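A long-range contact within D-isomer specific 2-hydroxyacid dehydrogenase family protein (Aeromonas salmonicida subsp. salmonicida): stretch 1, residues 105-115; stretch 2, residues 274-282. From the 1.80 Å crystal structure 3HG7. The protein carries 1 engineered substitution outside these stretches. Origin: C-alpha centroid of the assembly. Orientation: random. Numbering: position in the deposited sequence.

Stretch 1 (105-115) EYVFGHLLSLM
Stretch 2, residues 274-282: LIITPHNSA

Stretch 1 is helical throughout, continuing a helix that begins earlier in the chain; phi/psi values stay near -65/-45, and i to i+4 bonds run from Gly-109 N to Glu-105 O (2.9 Å) through Met-115 N to Leu-111 O (2.9 Å). Stretch 2 is a strand over 274-276, then loop, where His-279 N bonds Thr-277 O at 2.8 Å and His-279 takes positive phi/psi (47/57). The register runs in reverse: Tyr-106 CA lies 5.7 Å from Ser-281 CA, and His-110 CA 9.0 Å from Ile-275 CA. Helical periodicity puts Tyr-106, His-110 and Leu-114, spaced four apart, on the side that meets stretch 2; their CA-to-CB bonds point toward it. Together the stretches bury 307 Å².

One hydrogen bond crosses the contact. Tyr-106 OH donates to Thr-277 OG1 at 2.6 Å, a short distance, with the oxygen near the plane of the ring at its edge. Tyr-106 adopts chi1 t (174°) with chi2 at 91°, while Thr-277 is p (55°); OG1 is also hydrogen-bonded elsewhere in the structure.

The same ring makes a CH-pi contact. Ser-281 CB sits 3.4 Å from the Tyr-106 ring centroid and only 13° off the ring normal, so the methylene lies almost squarely over the face. Ser-281 is p (63°), and its OG is satisfied elsewhere in the structure. Tyr-106 thus uses face and hydroxyl for different partners, and has the largest covered area, 81 Å².

The remaining contacts are van der Waals. His-110 (chi1 -85°, chi2 -82°) brings CE1 to 3.8 Å from Ile-275 CG2 and NE2 to 3.7 Å from Thr-277 CG2, both methyls approaching obliquely. One turn on, Leu-114 (m, t) places CD2 3.8 Å from CD1 of Ile-275 (m, t), an apolar pairing. Ile-276, with CA-to-CB directed away, makes no contact with stretch 1, consistent with strand alternation.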

# COMPACT_ATOMS: atom_id res chain seq x y z
N GLU A 105 -9.85 3.00 -6.60
CA GLU A 105 -10.17 2.08 -7.70
C GLU A 105 -10.14 0.62 -7.26
O GLU A 105 -11.01 -0.16 -7.61
CB GLU A 105 -9.19 2.30 -8.86
CG GLU A 105 -9.30 3.68 -9.53
CD GLU A 105 -8.19 3.90 -10.55
OE1 GLU A 105 -7.38 2.96 -10.77
OE2 GLU A 105 -8.12 5.00 -11.14
N TYR A 106 -9.12 0.25 -6.49
CA TYR A 106 -8.96 -1.12 -6.01
C TYR A 106 -10.07 -1.46 -5.04
O TYR A 106 -10.73 -2.51 -5.16
CB TYR A 106 -7.60 -1.26 -5.30
CG TYR A 106 -7.41 -2.60 -4.64
CD1 TYR A 106 -6.82 -3.65 -5.34
CD2 TYR A 106 -7.77 -2.79 -3.30
CE1 TYR A 106 -6.61 -4.88 -4.73
CE2 TYR A 106 -7.58 -4.00 -2.67
CZ TYR A 106 -7.01 -5.04 -3.40
OH TYR A 106 -6.81 -6.24 -2.83
N VAL A 107 -10.30 -0.57 -4.08
CA VAL A 107 -11.22 -0.85 -3.01
C VAL A 107 -12.63 -0.92 -3.61
O VAL A 107 -13.34 -1.89 -3.36
CB VAL A 107 -11.15 0.22 -1.89
CG1 VAL A 107 -12.39 0.13 -0.96
CG2 VAL A 107 -9.83 0.04 -1.06
N PHE A 108 -13.00 0.07 -4.42
CA PHE A 108 -14.39 0.10 -4.95
C PHE A 108 -14.60 -0.91 -6.10
O PHE A 108 -15.70 -1.40 -6.27
CB PHE A 108 -14.83 1.52 -5.28
CG PHE A 108 -15.23 2.29 -4.06
CD1 PHE A 108 -16.57 2.45 -3.75
CD2 PHE A 108 -14.28 2.82 -3.22
CE1 PHE A 108 -16.96 3.15 -2.59
CE2 PHE A 108 -14.63 3.53 -2.07
CZ PHE A 108 -15.99 3.69 -1.76
N GLY A 109 -13.57 -1.23 -6.88
CA GLY A 109 -13.68 -2.31 -7.85
C GLY A 109 -13.99 -3.62 -7.14
O GLY A 109 -14.91 -4.36 -7.51
N HIS A 110 -13.23 -3.90 -6.08
CA HIS A 110 -13.43 -5.14 -5.34
C HIS A 110 -14.77 -5.11 -4.60
O HIS A 110 -15.49 -6.11 -4.53
CB HIS A 110 -12.30 -5.39 -4.36
CG HIS A 110 -11.12 -6.07 -4.99
ND1 HIS A 110 -11.08 -7.43 -5.18
CD2 HIS A 110 -9.96 -5.59 -5.48
CE1 HIS A 110 -9.94 -7.76 -5.76
NE2 HIS A 110 -9.25 -6.66 -5.97
N LEU A 111 -15.11 -3.95 -4.07
CA LEU A 111 -16.33 -3.82 -3.32
C LEU A 111 -17.54 -4.02 -4.23
O LEU A 111 -18.46 -4.76 -3.90
CB LEU A 111 -16.39 -2.46 -2.63
CG LEU A 111 -17.70 -2.12 -1.91
CD1 LEU A 111 -17.93 -3.10 -0.79
CD2 LEU A 111 -17.78 -0.63 -1.41
N LEU A 112 -17.52 -3.37 -5.39
CA LEU A 112 -18.68 -3.48 -6.28
C LEU A 112 -18.68 -4.88 -6.90
O LEU A 112 -19.75 -5.42 -7.12
CB LEU A 112 -18.66 -2.39 -7.33
CG LEU A 112 -18.88 -1.01 -6.70
CD1 LEU A 112 -18.48 0.11 -7.65
CD2 LEU A 112 -20.40 -0.95 -6.32
N SER A 113 -17.49 -5.47 -7.14
CA SER A 113 -17.46 -6.86 -7.61
C SER A 113 -18.27 -7.78 -6.68
O SER A 113 -19.08 -8.58 -7.14
CB SER A 113 -16.03 -7.37 -7.81
OG SER A 113 -16.08 -8.73 -8.24
N LEU A 114 -18.02 -7.63 -5.38
CA LEU A 114 -18.69 -8.38 -4.34
C LEU A 114 -20.18 -8.07 -4.23
O LEU A 114 -21.04 -8.96 -4.20
CB LEU A 114 -18.05 -8.07 -2.99
CG LEU A 114 -16.66 -8.69 -2.80
CD1 LEU A 114 -16.09 -8.08 -1.54
CD2 LEU A 114 -16.73 -10.23 -2.76
N MET A 115 -20.48 -6.78 -4.11
CA MET A 115 -21.87 -6.33 -3.97
C MET A 115 -22.79 -6.75 -5.13
O MET A 115 -23.95 -7.07 -4.90
CB MET A 115 -21.89 -4.79 -3.78
CG MET A 115 -21.42 -4.25 -2.39
SD MET A 115 -22.28 -4.94 -0.95
CE MET A 115 -23.92 -4.16 -1.07
N LEU A 274 -12.51 -15.32 1.00
CA LEU A 274 -11.30 -14.55 1.14
C LEU A 274 -10.82 -14.30 -0.29
O LEU A 274 -10.73 -15.23 -1.06
CB LEU A 274 -10.22 -15.34 1.90
CG LEU A 274 -9.03 -14.58 2.50
CD1 LEU A 274 -8.13 -15.51 3.30
CD2 LEU A 274 -8.20 -13.90 1.46
N ILE A 275 -10.52 -13.05 -0.61
CA ILE A 275 -9.98 -12.71 -1.93
C ILE A 275 -8.55 -12.23 -1.74
O ILE A 275 -8.26 -11.41 -0.86
CB ILE A 275 -10.84 -11.67 -2.65
CG1 ILE A 275 -12.19 -12.30 -3.06
CG2 ILE A 275 -10.04 -11.04 -3.83
CD1 ILE A 275 -13.17 -11.33 -3.57
N ILE A 276 -7.67 -12.68 -2.61
CA ILE A 276 -6.24 -12.39 -2.49
C ILE A 276 -5.72 -11.69 -3.73
O ILE A 276 -5.95 -12.15 -4.84
CB ILE A 276 -5.44 -13.69 -2.33
CG1 ILE A 276 -5.69 -14.33 -0.96
CG2 ILE A 276 -3.94 -13.43 -2.53
CD1 ILE A 276 -5.33 -15.78 -0.93
N THR A 277 -5.01 -10.59 -3.52
CA THR A 277 -4.28 -9.96 -4.61
C THR A 277 -2.80 -9.86 -4.23
O THR A 277 -2.48 -9.64 -3.06
CB THR A 277 -4.88 -8.59 -4.97
OG1 THR A 277 -4.95 -7.74 -3.80
CG2 THR A 277 -6.27 -8.78 -5.56
N PRO A 278 -1.90 -9.97 -5.22
CA PRO A 278 -0.46 -10.06 -4.89
C PRO A 278 0.23 -8.73 -4.65
O PRO A 278 1.14 -8.34 -5.39
CB PRO A 278 0.12 -10.78 -6.11
CG PRO A 278 -0.80 -10.36 -7.26
CD PRO A 278 -2.17 -10.22 -6.66
N HIS A 279 -0.20 -8.03 -3.59
CA HIS A 279 0.35 -6.73 -3.22
C HIS A 279 0.50 -5.78 -4.42
O HIS A 279 1.59 -5.29 -4.71
CB HIS A 279 1.69 -6.93 -2.49
CG HIS A 279 2.06 -5.79 -1.59
ND1 HIS A 279 3.13 -5.84 -0.73
CD2 HIS A 279 1.47 -4.58 -1.39
CE1 HIS A 279 3.22 -4.70 -0.06
NE2 HIS A 279 2.21 -3.92 -0.43
N ASN A 280 -0.62 -5.53 -5.10
CA ASN A 280 -0.59 -4.71 -6.29
C ASN A 280 -1.78 -3.74 -6.35
O ASN A 280 -2.16 -3.27 -7.43
CB ASN A 280 -0.44 -5.58 -7.57
CG ASN A 280 -1.67 -6.41 -7.88
OD1 ASN A 280 -2.62 -6.52 -7.07
ND2 ASN A 280 -1.67 -7.02 -9.07
N SER A 281 -2.33 -3.42 -5.18
CA SER A 281 -3.49 -2.50 -5.11
C SER A 281 -3.15 -1.10 -5.62
O SER A 281 -4.00 -0.40 -6.20
CB SER A 281 -4.09 -2.46 -3.69
OG SER A 281 -3.15 -1.94 -2.74
N ALA A 282 -1.89 -0.65 -5.43
CA ALA A 282 -1.54 0.68 -5.88
C ALA A 282 -0.07 0.72 -6.28
O ALA A 282 0.78 0.99 -5.45
CB ALA A 282 -1.86 1.71 -4.78